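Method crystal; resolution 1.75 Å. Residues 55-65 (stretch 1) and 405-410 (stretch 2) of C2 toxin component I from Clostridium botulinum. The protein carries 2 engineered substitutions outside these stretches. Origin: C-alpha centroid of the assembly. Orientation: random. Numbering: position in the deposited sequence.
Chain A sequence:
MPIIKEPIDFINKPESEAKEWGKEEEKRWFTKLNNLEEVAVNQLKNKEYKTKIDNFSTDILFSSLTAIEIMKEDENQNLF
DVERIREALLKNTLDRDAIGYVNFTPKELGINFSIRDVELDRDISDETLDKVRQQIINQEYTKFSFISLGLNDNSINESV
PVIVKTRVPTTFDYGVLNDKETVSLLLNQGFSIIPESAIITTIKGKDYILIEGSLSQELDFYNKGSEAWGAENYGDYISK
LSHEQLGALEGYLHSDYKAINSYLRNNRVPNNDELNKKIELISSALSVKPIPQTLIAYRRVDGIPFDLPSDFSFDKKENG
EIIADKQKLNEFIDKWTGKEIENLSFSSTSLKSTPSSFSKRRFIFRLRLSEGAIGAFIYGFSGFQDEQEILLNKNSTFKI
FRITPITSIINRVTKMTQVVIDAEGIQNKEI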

ATOM      1  N   ASN A  55     -10.590  -7.999   1.600  1.00 12.30           N
ATOM      2  CA  ASN A  55     -10.306  -7.145   2.769  1.00 12.50           C
ATOM      3  C   ASN A  55      -9.420  -7.854   3.773  1.00 11.20           C
ATOM      4  O   ASN A  55      -8.492  -7.272   4.329  1.00 11.10           O
ATOM      5  N   PHE A  56      -9.689  -9.129   4.007  1.00 11.68           N
ATOM      6  CA  PHE A  56      -8.878  -9.933   4.919  1.00 11.06           C
ATOM      7  C   PHE A  56      -7.421 -10.013   4.400  1.00 11.58           C
ATOM      8  O   PHE A  56      -6.470  -9.955   5.182  1.00  9.69           O
ATOM      9  N   SER A  57      -7.252 -10.212   3.097  1.00 11.41           N
ATOM     10  CA  SER A  57      -5.909 -10.316   2.517  1.00 10.97           C
ATOM     11  C   SER A  57      -5.115  -9.024   2.695  1.00  9.61           C
ATOM     12  O   SER A  57      -3.870  -9.037   2.787  1.00  9.89           O
ATOM     13  N   THR A  58      -5.826  -7.882   2.764  1.00 10.62           N
ATOM     14  CA  THR A  58      -5.168  -6.585   3.065  1.00  9.76           C
ATOM     15  C   THR A  58      -4.837  -6.514   4.563  1.00  8.82           C
ATOM     16  O   THR A  58      -3.731  -6.123   4.934  1.00  9.40           O
ATOM     17  N   ASP A  59      -5.832  -6.829   5.404  1.00  8.87           N
ATOM     18  CA  ASP A  59      -5.660  -6.777   6.865  1.00  9.66           C
ATOM     19  C   ASP A  59      -4.398  -7.484   7.368  1.00  9.61           C
ATOM     20  O   ASP A  59      -3.661  -6.951   8.214  1.00 11.19           O
ATOM     21  N   ILE A  60      -4.155  -8.687   6.851  1.00 10.44           N
ATOM     22  CA  ILE A  60      -2.995  -9.478   7.297  1.00  9.81           C
ATOM     23  C   ILE A  60      -1.641  -8.924   6.954  1.00 10.40           C
ATOM     24  O   ILE A  60      -0.683  -9.237   7.662  1.00 11.47           O
ATOM     25  N   LEU A  61      -1.546  -8.055   5.912  1.00  7.90           N
ATOM     26  CA  LEU A  61      -0.250  -7.409   5.597  1.00  8.43           C
ATOM     27  C   LEU A  61       0.146  -6.418   6.717  1.00  8.30           C
ATOM     28  O   LEU A  61       1.302  -5.988   6.831  1.00  9.22           O
ATOM     29  N   PHE A  62      -0.878  -5.982   7.496  1.00  9.58           N
ATOM     30  CA  PHE A  62      -0.732  -4.925   8.518  1.00  9.92           C
ATOM     31  C   PHE A  62      -1.156  -5.456   9.898  1.00 10.69           C
ATOM     32  O   PHE A  62      -1.748  -4.735  10.702  1.00  9.83           O
ATOM     33  N   SER A  63      -0.879  -6.753  10.110  1.00  9.95           N
ATOM     34  CA  SER A  63      -1.036  -7.399  11.399  1.00  9.85           C
ATOM     35  C   SER A  63       0.303  -8.020  11.765  1.00 10.00           C
ATOM     36  O   SER A  63       1.107  -8.389  10.878  1.00 10.01           O
ATOM     37  N   SER A  64       0.593  -8.120  13.067  1.00 10.95           N
ATOM     38  CA  SER A  64       1.908  -8.636  13.498  1.00  9.83           C
ATOM     39  C   SER A  64       2.118 -10.130  13.097  1.00  9.55           C
ATOM     40  O   SER A  64       1.149 -10.904  13.023  1.00 10.59           O
ATOM     41  N   LEU A  65       3.385 -10.539  12.945  1.00  9.97           N
ATOM     42  CA  LEU A  65       3.710 -11.961  12.681  1.00 12.83           C
ATOM     43  C   LEU A  65       3.194 -12.835  13.848  1.00 13.31           C
ATOM     44  O   LEU A  65       2.720 -13.952  13.619  1.00 11.86           O
ATOM     45  N   PRO A 405      -8.531   2.593   4.796  1.00 10.78           N
ATOM     46  CA  PRO A 405      -8.937   1.935   6.094  1.00 10.90           C
ATOM     47  C   PRO A 405      -8.715   0.420   6.033  1.00 11.41           C
ATOM     48  O   PRO A 405      -8.914  -0.197   4.963  1.00 11.48           O
ATOM     49  N   ILE A 406      -8.372  -0.185   7.170  1.00 11.04           N
ATOM     50  CA  ILE A 406      -8.219  -1.620   7.246  1.00 10.50           C
ATOM     51  C   ILE A 406      -8.715  -2.077   8.588  1.00 12.04           C
ATOM     52  O   ILE A 406      -8.986  -1.245   9.474  1.00 11.26           O
ATOM     53  N   THR A 407      -8.784  -3.385   8.766  1.00 11.68           N
ATOM     54  CA  THR A 407      -9.064  -3.903  10.085  1.00 12.83           C
ATOM     55  C   THR A 407      -7.886  -4.758  10.474  1.00 13.61           C
ATOM     56  O   THR A 407      -7.788  -5.890   9.958  1.00 14.53           O
ATOM     57  N   SER A 408      -7.032  -4.286  11.404  1.00 11.43           N
ATOM     58  CA  SER A 408      -5.824  -5.052  11.788  1.00 11.83           C
ATOM     59  C   SER A 408      -6.193  -6.120  12.827  1.00 12.77           C
ATOM     60  O   SER A 408      -7.070  -5.888  13.686  1.00 14.25           O
ATOM     61  N   ILE A 409      -5.542  -7.277  12.740  1.00 11.60           N
ATOM     62  CA  ILE A 409      -5.821  -8.345  13.689  1.00 14.49           C
ATOM     63  C   ILE A 409      -4.774  -8.308  14.756  1.00 14.04           C
ATOM     64  O   ILE A 409      -3.575  -8.463  14.450  1.00 14.94           O
ATOM     65  N   ILE A 410      -5.177  -8.038  16.012  1.00 15.93           N
ATOM     66  CA  ILE A 410      -4.202  -7.741  17.068  1.00 17.12           C
ATOM     67  C   ILE A 410      -3.917  -9.046  17.777  1.00 19.41           C
ATOM     68  O   ILE A 410      -2.758  -9.352  18.081  1.00 20.00           O
TER

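A helical segment and the residues that follow it pack against a strand in a mixed contact, in which three side-chain-to-backbone hydrogen bonds, two accepted by stretch 1 side chains and one donated by Ser-408, are flanked by apolar contacts of Ile-406 and Ile-409. Asp-59 (chi1 m) sets its CA-to-CB bond sideways, but its carboxylate reaches the strand: Thr-407 N donates to Asp-59 OD1 at 3.0 Å, nearly in line at 164°. Two residues on, Ile-409 N donates to Ser-63 OG (2.9 Å). Ser-63 (m) has its CA-to-CB bond toward the strand, and Ser-63 OG donates in turn to Asp-59 O (2.9 Å), so one hydroxyl links the strand backbone to the backbone of Asp-59. Between these, Ser-408 (t) gives its OG proton to Phe-62 O at a short 2.6 Å. Ile-406 (p, t) has its CA-to-CB bond toward stretch 1; its CD1 lies 3.4 Å from Phe-62 CB and its CG2 3.7 Å from Thr-58 CG2, both of these partners being m rotamers directed toward the strand. Ile-409, with chi2 between wells at 107°, brings CD1 to 3.8 Å from Asp-59 CB and 4.0 Å from Phe-56 CE1, meeting that t-rotamer ring obliquely. Waters extend the contact: water 1 accepts from Ser-64 N and donates to Ile-409 O, and water 2 links Ser-64 OG with Ile-410 O.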

ATOM      1  CB  ASN A  55     -11.635  -6.776   3.425  1.00 13.49           C
ATOM      2  CG  ASN A  55     -12.386  -5.705   2.665  1.00 15.14           C
ATOM      3  OD1 ASN A  55     -11.840  -5.001   1.815  1.00 16.43           O
ATOM      4  ND2 ASN A  55     -13.648  -5.534   3.020  1.00 19.28           N
ATOM      5  CB  PHE A  56      -9.510 -11.324   5.103  1.00 13.43           C
ATOM      6  CG  PHE A  56      -8.868 -12.137   6.208  1.00 13.49           C
ATOM      7  CD1 PHE A  56      -9.210 -11.928   7.543  1.00 18.63           C
ATOM      8  CD2 PHE A  56      -7.855 -13.035   5.905  1.00 15.09           C
ATOM      9  CE1 PHE A  56      -8.588 -12.667   8.575  1.00 18.36           C
ATOM     10  CE2 PHE A  56      -7.219 -13.754   6.924  1.00 11.60           C
ATOM     11  CZ  PHE A  56      -7.582 -13.593   8.246  1.00 15.92           C
ATOM     12  CB  SER A  57      -5.958 -10.760   1.027  1.00  9.94           C
ATOM     13  OG  SER A  57      -6.346  -9.668   0.155  1.00 10.39           O
ATOM     14  CB  THR A  58      -6.129  -5.476   2.693  1.00 10.24           C
ATOM     15  OG1 THR A  58      -6.300  -5.498   1.256  1.00 11.00           O
ATOM     16  CG2 THR A  58      -5.585  -4.101   3.106  1.00  9.91           C
ATOM     17  CB  ASP A  59      -6.858  -7.462   7.560  1.00  9.60           C
ATOM     18  CG  ASP A  59      -8.173  -6.767   7.289  1.00 12.50           C
ATOM     19  OD1 ASP A  59      -8.202  -5.608   6.854  1.00 12.34           O
ATOM     20  OD2 ASP A  59      -9.200  -7.461   7.477  1.00 14.02           O
ATOM     21  CB  ILE A  60      -3.115 -10.962   6.889  1.00  9.87           C
ATOM     22  CG1 ILE A  60      -3.100 -11.065   5.351  1.00 11.09           C
ATOM     23  CG2 ILE A  60      -4.453 -11.573   7.490  1.00 10.90           C
ATOM     24  CD1 ILE A  60      -3.420 -12.456   4.820  1.00 14.31           C
ATOM     25  CB  LEU A  61      -0.371  -6.616   4.282  1.00  8.12           C
ATOM     26  CG  LEU A  61      -0.880  -7.422   3.072  1.00  8.86           C
ATOM     27  CD1 LEU A  61      -0.934  -6.360   1.876  1.00 10.39           C
ATOM     28  CD2 LEU A  61       0.087  -8.502   2.781  1.00 10.35           C
ATOM     29  CB  PHE A  62      -1.549  -3.679   8.120  1.00 10.70           C
ATOM     30  CG  PHE A  62      -1.132  -3.138   6.758  1.00  8.94           C
ATOM     31  CD1 PHE A  62       0.137  -2.549   6.567  1.00 12.18           C
ATOM     32  CD2 PHE A  62      -1.965  -3.382   5.645  1.00 11.69           C
ATOM     33  CE1 PHE A  62       0.526  -2.114   5.218  1.00 10.21           C
ATOM     34  CE2 PHE A  62      -1.562  -2.986   4.346  1.00 11.44           C
ATOM     35  CZ  PHE A  62      -0.349  -2.357   4.160  1.00 10.91           C
ATOM     36  CB  SER A  63      -2.108  -8.479  11.306  1.00 10.98           C
ATOM     37  OG  SER A  63      -3.364  -7.925  10.888  1.00 10.40           O
ATOM     38  CB  SER A  64       2.108  -8.533  15.023  1.00 10.74           C
ATOM     39  OG  SER A  64       1.299  -9.506  15.671  1.00 13.09           O
ATOM     40  CB  LEU A  65       5.231 -12.159  12.392  1.00 13.95           C
ATOM     41  CG  LEU A  65       5.659 -11.193  11.241  1.00 19.32           C
ATOM     42  CD1 LEU A  65       7.194 -11.114  11.056  1.00 25.68           C
ATOM     43  CD2 LEU A  65       5.041 -11.562   9.941  1.00 21.51           C
ATOM     44  CB  PRO A 405     -10.469   2.172   6.157  1.00 12.07           C
ATOM     45  CG  PRO A 405     -10.789   3.069   5.021  1.00 16.15           C
ATOM     46  CD  PRO A 405      -9.682   2.980   3.983  1.00 11.19           C
ATOM     47  CB  ILE A 406      -6.733  -2.038   7.121  1.00 11.55           C
ATOM     48  CG1 ILE A 406      -5.886  -1.474   8.300  1.00 10.97           C
ATOM     49  CG2 ILE A 406      -6.134  -1.593   5.756  1.00 11.12           C
ATOM     50  CD1 ILE A 406      -4.542  -2.200   8.486  1.00 12.12           C
ATOM     51  CB  THR A 407     -10.328  -4.805  10.037  1.00 14.14           C
ATOM     52  OG1 THR A 407     -11.448  -4.078   9.506  1.00 13.05           O
ATOM     53  CG2 THR A 407     -10.660  -5.362  11.410  1.00 14.42           C
ATOM     54  CB  SER A 408      -4.766  -4.149  12.374  1.00 11.64           C
ATOM     55  OG  SER A 408      -3.521  -4.821  12.651  1.00 10.94           O
ATOM     56  CB  ILE A 409      -5.857  -9.717  12.979  1.00 14.72           C
ATOM     57  CG1 ILE A 409      -7.105  -9.799  12.092  1.00 20.00           C
ATOM     58  CG2 ILE A 409      -5.912 -10.810  14.026  1.00 13.84           C
ATOM     59  CD1 ILE A 409      -6.823  -9.696  10.681  1.00 21.68           C
ATOM     60  CB  ILE A 410      -4.725  -6.646  18.099  1.00 17.42           C
ATOM     61  CG1 ILE A 410      -5.271  -5.390  17.364  1.00 17.79           C
ATOM     62  CG2 ILE A 410      -3.658  -6.268  19.083  1.00 18.43           C
ATOM     63  CD1 ILE A 410      -4.263  -4.607  16.481  1.00 19.04           C
TER
HETATM   64  O   HOH W   1      -1.290  -7.020  14.859  1.00 11.32           O
HETATM   65  O   HOH W   2      -0.442  -7.927  17.290  1.00 18.91           O